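Local coordinates for macrodomain protein (Streptomyces coelicolor, PDB 5E3B), which is a macrodomain hydrolase that probably removes ADP-ribose from thymidine in DNA, and the disruption of whose gene increases antibiotic production, at residues D131-E135 against L136-V140; P159-S162 against D163-R167. All coordinates share one frame; numbering follows the deposited sequence.

Interaction 1 (D131-E135 against L136-V140)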
ATOM      1  N   ASP A 131       8.771   8.455   0.349  1.00 13.75           N
ATOM      2  CA  ASP A 131       8.927   9.886   0.786  1.00 14.46           C
ATOM      3  C   ASP A 131       8.228  10.106   2.109  1.00 13.11           C
ATOM      4  O   ASP A 131       8.708  10.770   3.042  1.00 14.45           O
ATOM      5  CB  ASP A 131       8.442  10.844  -0.271  1.00 14.66           C
ATOM      6  CG  ASP A 131       9.214  10.705  -1.630  1.00 18.69           C
ATOM      7  OD1 ASP A 131      10.403  10.308  -1.631  1.00 20.26           O
ATOM      8  OD2 ASP A 131       8.596  10.908  -2.701  1.00 20.67           O
ATOM      9  N   ARG A 132       6.965   9.653   2.188  1.00 11.69           N
ATOM     10  CA  ARG A 132       6.142   9.904   3.416  1.00 11.40           C
ATOM     11  C   ARG A 132       6.615   9.125   4.602  1.00 12.56           C
ATOM     12  O   ARG A 132       6.697   9.619   5.744  1.00 12.37           O
ATOM     13  CB  ARG A 132       4.689   9.650   3.034  1.00 12.70           C
ATOM     14  CG  ARG A 132       3.599   9.981   4.052  1.00 14.93           C
ATOM     15  CD  ARG A 132       3.494  11.482   4.246  1.00 16.54           C
ATOM     16  NE  ARG A 132       2.400  11.740   5.210  1.00 17.70           N
ATOM     17  CZ  ARG A 132       2.517  12.498   6.315  1.00 18.34           C
ATOM     18  NH1 ARG A 132       3.619  13.102   6.660  1.00 17.70           N
ATOM     19  NH2 ARG A 132       1.428  12.629   7.092  1.00 15.91           N
ATOM     20  N   ALA A 133       7.035   7.853   4.391  1.00 12.99           N
ATOM     21  CA  ALA A 133       7.563   7.035   5.463  1.00 13.14           C
ATOM     22  C   ALA A 133       8.859   7.584   5.951  1.00 13.27           C
ATOM     23  O   ALA A 133       9.062   7.621   7.188  1.00 14.03           O
ATOM     24  CB  ALA A 133       7.698   5.557   5.001  1.00 13.64           C
ATOM     25  N   ALA A 134       9.659   8.169   5.091  1.00 13.63           N
ATOM     26  CA  ALA A 134      10.934   8.742   5.589  1.00 14.39           C
ATOM     27  C   ALA A 134      10.659   9.921   6.509  1.00 17.13           C
ATOM     28  O   ALA A 134      11.188   9.977   7.605  1.00 19.48           O
ATOM     29  CB  ALA A 134      11.794   9.115   4.456  1.00 15.48           C
ATOM     30  N   GLU A 135       9.744  10.813   6.093  1.00 16.12           N
ATOM     31  CA  GLU A 135       9.468  11.926   7.004  1.00 20.91           C
ATOM     32  C   GLU A 135       8.787  11.575   8.271  1.00 17.97           C
ATOM     33  O   GLU A 135       9.051  12.218   9.284  1.00 17.61           O
ATOM     34  CB  GLU A 135       8.812  13.071   6.330  1.00 22.02           C
ATOM     35  CG  GLU A 135       7.450  12.847   5.903  1.00 22.24           C
ATOM     36  CD  GLU A 135       6.874  14.051   5.156  1.00 26.19           C
ATOM     37  OE1 GLU A 135       7.546  15.088   4.960  1.00 29.21           O
ATOM     38  OE2 GLU A 135       5.713  13.935   4.811  1.00 20.79           O
ATOM     39  N   LEU A 136       7.951  10.528   8.276  1.00 17.25           N
ATOM     40  CA  LEU A 136       7.308  10.027   9.478  1.00 15.20           C
ATOM     41  C   LEU A 136       8.195   9.110  10.353  1.00 16.22           C
ATOM     42  O   LEU A 136       7.755   8.682  11.397  1.00 16.47           O
ATOM     43  CB  LEU A 136       6.065   9.225   9.116  1.00 15.64           C
ATOM     44  CG  LEU A 136       4.866  10.072   8.651  1.00 15.78           C
ATOM     45  CD1 LEU A 136       3.799   9.118   8.145  1.00 16.83           C
ATOM     46  CD2 LEU A 136       4.209  10.880   9.763  1.00 17.59           C
ATOM     47  N   GLU A 137       9.361   8.770   9.842  1.00 18.30           N
ATOM     48  CA  GLU A 137      10.253   7.750  10.432  1.00 19.17           C
ATOM     49  C   GLU A 137       9.465   6.452  10.630  1.00 17.54           C
ATOM     50  O   GLU A 137       9.524   5.777  11.655  1.00 18.71           O
ATOM     51  CB  GLU A 137      10.841   8.273  11.758  1.00 24.48           C
ATOM     52  CG  GLU A 137      11.803   9.417  11.474  1.00 28.32           C
ATOM     53  CD  GLU A 137      12.604   9.865  12.707  1.00 43.62           C
ATOM     54  OE1 GLU A 137      12.462   9.263  13.801  1.00 47.87           O
ATOM     55  OE2 GLU A 137      13.369  10.837  12.552  1.00 49.92           O
ATOM     56  N   ALA A 138       8.732   6.051   9.602  1.00 15.67           N
ATOM     57  CA  ALA A 138       7.871   4.911   9.711  1.00 14.25           C
ATOM     58  C   ALA A 138       8.513   3.646   9.149  1.00 15.02           C
ATOM     59  O   ALA A 138       9.249   3.697   8.187  1.00 17.27           O
ATOM     60  CB  ALA A 138       6.567   5.186   9.002  1.00 16.37           C
ATOM     61  N   SER A 139       8.069   2.515   9.702  1.00 13.76           N
ATOM     62  CA  SER A 139       8.269   1.249   8.972  1.00 13.54           C
ATOM     63  C   SER A 139       7.080   0.968   8.073  1.00 13.50           C
ATOM     64  O   SER A 139       5.951   1.468   8.347  1.00 13.05           O
ATOM     65  CB  SER A 139       8.428   0.118   9.978  1.00 13.68           C
ATOM     66  OG  SER A 139       7.341  -0.012  10.859  1.00 15.42           O
ATOM     67  N   VAL A 140       7.302   0.176   7.012  1.00 11.81           N
ATOM     68  CA  VAL A 140       6.275  -0.077   5.999  1.00 12.43           C
ATOM     69  C   VAL A 140       5.892  -1.564   6.017  1.00 12.70           C
ATOM     70  O   VAL A 140       6.774  -2.411   6.227  1.00 14.05           O
ATOM     71  CB  VAL A 140       6.726   0.410   4.626  1.00 12.86           C
ATOM     72  CG1 VAL A 140       5.757  -0.003   3.580  1.00 14.40           C
ATOM     73  CG2 VAL A 140       6.884   1.942   4.674  1.00 14.60           C
TER
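R132 and L136 open the contact with an ordinary helical bond, L136 N to R132 O at 3.0 Å. It belongs to the last turn of helix 119-136, and the chain then swings away. E137 leaves the helical path with a positive phi of 53°, and two N-H groups, its own and that of A138, bond back into the last turn. A138 N donates to A133 O at 2.9 Å, and this bond is almost straight. E137 N donates to A134 O at 3.1 Å, but it comes from well above the carbonyl plane.

The side chains of R132 and L136 meet on one flank. L136 CD1 lies 4.0 Å above the guanidinium plane of R132, over its centre, and L136 CG is 3.8 Å from R132 NH1. R132 reaches this place because CG is anti to the backbone N (chi1 -173°) and the chain then bends at chi2, back over L136. The guanidinium is also tied along the helix. R132 NH1 makes a salt bridge with E135 OE2 at 2.9 Å, and the nitrogen meets that oxygen 42° out of the carboxylate plane. The carboxylate carbon of E135 lies at the guanidinium edge, while the leucine covers a face. The two partners therefore use different parts of the same flat group.

The inner flank is apolar. A133 CB is 4.2 Å from A138 CB and 3.7 Å from V140 CG2. R132 and L136 also touch M41 of strand 40-47. The two backward bonds and the positive phi make a Schellman motif, with the apolar contact of A133 and A138 across it. It ends the helix and leads directly into strand 139-143 of the macrodomain sheet.

Interaction 2 (P159-S162 against D163-R167)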
ATOM      1  N   PRO A 159      10.989  -6.271  -6.543  1.00 14.77           N
ATOM      2  CA  PRO A 159      12.131  -5.411  -6.833  1.00 13.70           C
ATOM      3  C   PRO A 159      11.916  -3.933  -6.725  1.00 13.26           C
ATOM      4  O   PRO A 159      12.794  -3.165  -6.328  1.00 13.04           O
ATOM      5  CB  PRO A 159      12.474  -5.742  -8.280  1.00 14.73           C
ATOM      6  CG  PRO A 159      12.054  -7.142  -8.444  1.00 15.85           C
ATOM      7  CD  PRO A 159      10.763  -7.245  -7.632  1.00 16.30           C
ATOM      8  N   LEU A 160      10.674  -3.506  -6.979  1.00 13.17           N
ATOM      9  CA  LEU A 160      10.366  -2.071  -6.705  1.00 12.99           C
ATOM     10  C   LEU A 160      10.314  -1.744  -5.202  1.00 12.22           C
ATOM     11  O   LEU A 160      10.617  -0.622  -4.804  1.00 12.55           O
ATOM     12  CB  LEU A 160       9.055  -1.706  -7.453  1.00 13.92           C
ATOM     13  CG  LEU A 160       9.075  -1.718  -9.015  1.00 14.96           C
ATOM     14  CD1 LEU A 160       7.675  -1.577  -9.616  1.00 18.56           C
ATOM     15  CD2 LEU A 160       9.965  -0.575  -9.503  1.00 17.21           C
ATOM     16  N   ILE A 161       9.956  -2.702  -4.341  1.00 12.26           N
ATOM     17  CA  ILE A 161      10.048  -2.522  -2.886  1.00 11.74           C
ATOM     18  C   ILE A 161      11.494  -2.305  -2.521  1.00 12.28           C
ATOM     19  O   ILE A 161      11.898  -1.425  -1.750  1.00 12.35           O
ATOM     20  CB  ILE A 161       9.398  -3.689  -2.128  1.00 14.41           C
ATOM     21  CG1 ILE A 161       7.878  -3.736  -2.493  1.00 13.83           C
ATOM     22  CG2 ILE A 161       9.702  -3.630  -0.650  1.00 14.18           C
ATOM     23  CD1 ILE A 161       7.154  -4.927  -1.976  1.00 15.38           C
ATOM     24  N   SER A 162      12.346  -3.199  -3.069  1.00 11.95           N
ATOM     25  CA  SER A 162      13.795  -3.077  -2.793  1.00 13.11           C
ATOM     26  C   SER A 162      14.321  -1.707  -3.263  1.00 12.72           C
ATOM     27  O   SER A 162      15.088  -1.058  -2.490  1.00 14.06           O
ATOM     28  CB  SER A 162      14.583  -4.180  -3.537  1.00 12.84           C
ATOM     29  OG  SER A 162      14.270  -5.464  -2.944  1.00 13.79           O
ATOM     30  N   ASP A 163      13.964  -1.323  -4.481  1.00 12.28           N
ATOM     31  CA  ASP A 163      14.539  -0.119  -5.093  1.00 13.62           C
ATOM     32  C   ASP A 163      13.991   1.187  -4.467  1.00 14.15           C
ATOM     33  O   ASP A 163      14.681   2.178  -4.381  1.00 15.20           O
ATOM     34  CB  ASP A 163      14.304  -0.152  -6.563  1.00 14.28           C
ATOM     35  CG  ASP A 163      14.995   0.939  -7.283  1.00 16.82           C
ATOM     36  OD1 ASP A 163      16.246   0.985  -7.297  1.00 15.30           O
ATOM     37  OD2 ASP A 163      14.299   1.844  -7.822  1.00 19.57           O
ATOM     38  N   ARG A 164      12.676   1.170  -4.118  1.00 12.31           N
ATOM     39  CA  ARG A 164      12.064   2.404  -3.660  1.00 13.65           C
ATOM     40  C   ARG A 164      12.044   2.567  -2.139  1.00 13.01           C
ATOM     41  O   ARG A 164      12.042   3.723  -1.614  1.00 14.11           O
ATOM     42  CB  ARG A 164      10.594   2.553  -4.149  1.00 12.24           C
ATOM     43  CG  ARG A 164      10.421   2.512  -5.666  1.00 14.55           C
ATOM     44  CD  ARG A 164      11.164   3.716  -6.259  1.00 16.87           C
ATOM     45  NE  ARG A 164      10.654   4.050  -7.549  1.00 16.76           N
ATOM     46  CZ  ARG A 164      10.882   3.432  -8.686  1.00 22.93           C
ATOM     47  NH1 ARG A 164      10.212   3.926  -9.763  1.00 27.08           N
ATOM     48  NH2 ARG A 164      11.853   2.487  -8.868  1.00 19.50           N
ATOM     49  N   LEU A 165      11.990   1.439  -1.414  1.00 12.27           N
ATOM     50  CA  LEU A 165      11.898   1.443   0.029  1.00 12.66           C
ATOM     51  C   LEU A 165      13.162   1.001   0.677  1.00 13.00           C
ATOM     52  O   LEU A 165      13.756   1.799   1.380  1.00 13.01           O
ATOM     53  CB  LEU A 165      10.726   0.616   0.515  1.00 13.16           C
ATOM     54  CG  LEU A 165       9.351   1.157   0.077  1.00 14.46           C
ATOM     55  CD1 LEU A 165       8.217   0.164   0.211  1.00 14.47           C
ATOM     56  CD2 LEU A 165       9.052   2.391   0.932  1.00 15.83           C
ATOM     57  N   THR A 166      13.570  -0.263   0.558  1.00 13.67           N
ATOM     58  CA  THR A 166      14.805  -0.733   1.178  1.00 15.17           C
ATOM     59  C   THR A 166      16.018   0.142   0.882  1.00 16.74           C
ATOM     60  O   THR A 166      16.771   0.493   1.840  1.00 16.95           O
ATOM     61  CB  THR A 166      15.066  -2.223   0.740  1.00 17.18           C
ATOM     62  OG1 THR A 166      13.890  -2.933   1.117  1.00 22.82           O
ATOM     63  CG2 THR A 166      16.248  -2.722   1.544  1.00 21.62           C
ATOM     64  N   ARG A 167      16.122   0.588  -0.355  1.00 16.94           N
ATOM     65  CA  ARG A 167      17.231   1.415  -0.827  0.55 18.26           C
ATOM     66  C   ARG A 167      17.333   2.701  -0.002  1.00 19.39           C
ATOM     67  O   ARG A 167      18.406   3.251   0.187  1.00 23.28           O
ATOM     68  CB  ARG A 167      17.042   1.770  -2.285  0.55 18.97           C
ATOM     69  CG  ARG A 167      18.228   2.449  -2.976  0.55 19.17           C
ATOM     70  CD  ARG A 167      17.903   2.890  -4.389  0.55 20.45           C
ATOM     71  NE  ARG A 167      16.759   3.795  -4.390  0.55 20.77           N
ATOM     72  CZ  ARG A 167      16.797   5.098  -4.158  0.55 21.64           C
ATOM     73  NH1 ARG A 167      15.662   5.753  -4.108  0.55 22.57           N
ATOM     74  NH2 ARG A 167      17.943   5.742  -3.908  0.55 22.85           N
TER
HETATM   75  O   HOH W   1      15.340  -5.282  -0.367  1.00 23.39           O
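I161 O accepts two backbone N-H groups near the C-terminal end of helix 154-166: L165 N at 2.9 Å, in a four-residue bond like those from D163 N to P159 O and from R164 N to L160 O, and T166 N at 3.1 Å, the first five-residue bond. R167 N to S162 O at 2.9 Å repeats it, so the turn is pi-type.

S162 and T166 are joined by water. Their hydroxyls stand on the same flank of the helix, and one water bridges them, 2.8 Å from S162 OG and 3.1 Å from T166 OG1. In both, the oxygen is anti to the carbonyl carbon (chi1 -69° and -56°), which turns the two hydroxyls to the same water.

L160 and R164 run side by side and point the same way. L160 CD2 is 3.7 Å from R164 NH2 and approaches the guanidinium obliquely. The same NH2 makes a salt bridge with OD2 of the adjacent D163 at 2.7 Å, using the anti lone pair of that oxygen. The oxygen is tilted from the guanidinium plane. R164 is bent at chi2 (-63°), which folds its chain back along L160 and brings the guanidinium to the carboxylate. A methyl and a charged oxygen thus meet one nitrogen.

I161 and L165 lie on the buried side. Their side chains cross, with CG2 of I161 4.2 Å from CD1 of L165. Both reach V172 of strand 172-176, and L165 also touches A130 of helix 119-136. L160 packs on Y119, I122 and L126 of that helix. I161, S162 and T166 meet I24, just before strand 25-28. Helix 154-166 thus lies against helix 119-136, strand 172-176 and the residue leading into the outermost strand 25-28.

Interactions 1 and 2 follow one another in the chain, and their centres are 14 Å apart. They touch where V140 CG1 packs against L165 CD1 at 4.2 Å. Both of these residues also touch I170. A salt bridge from D131 to R168 adds a polar tie between the end of helix 119-136 and the loop after helix 154-166. That helix is the crossover of a beta-alpha-beta unit joining the adjacent parallel strands 139-143 and 172-176. Interaction 1 leads into the first strand, and interaction 2 forms the later part of the crossover. A bound sodium ion is about 10 Å from the side chain of I161, and one is about 13 Å from that of V140.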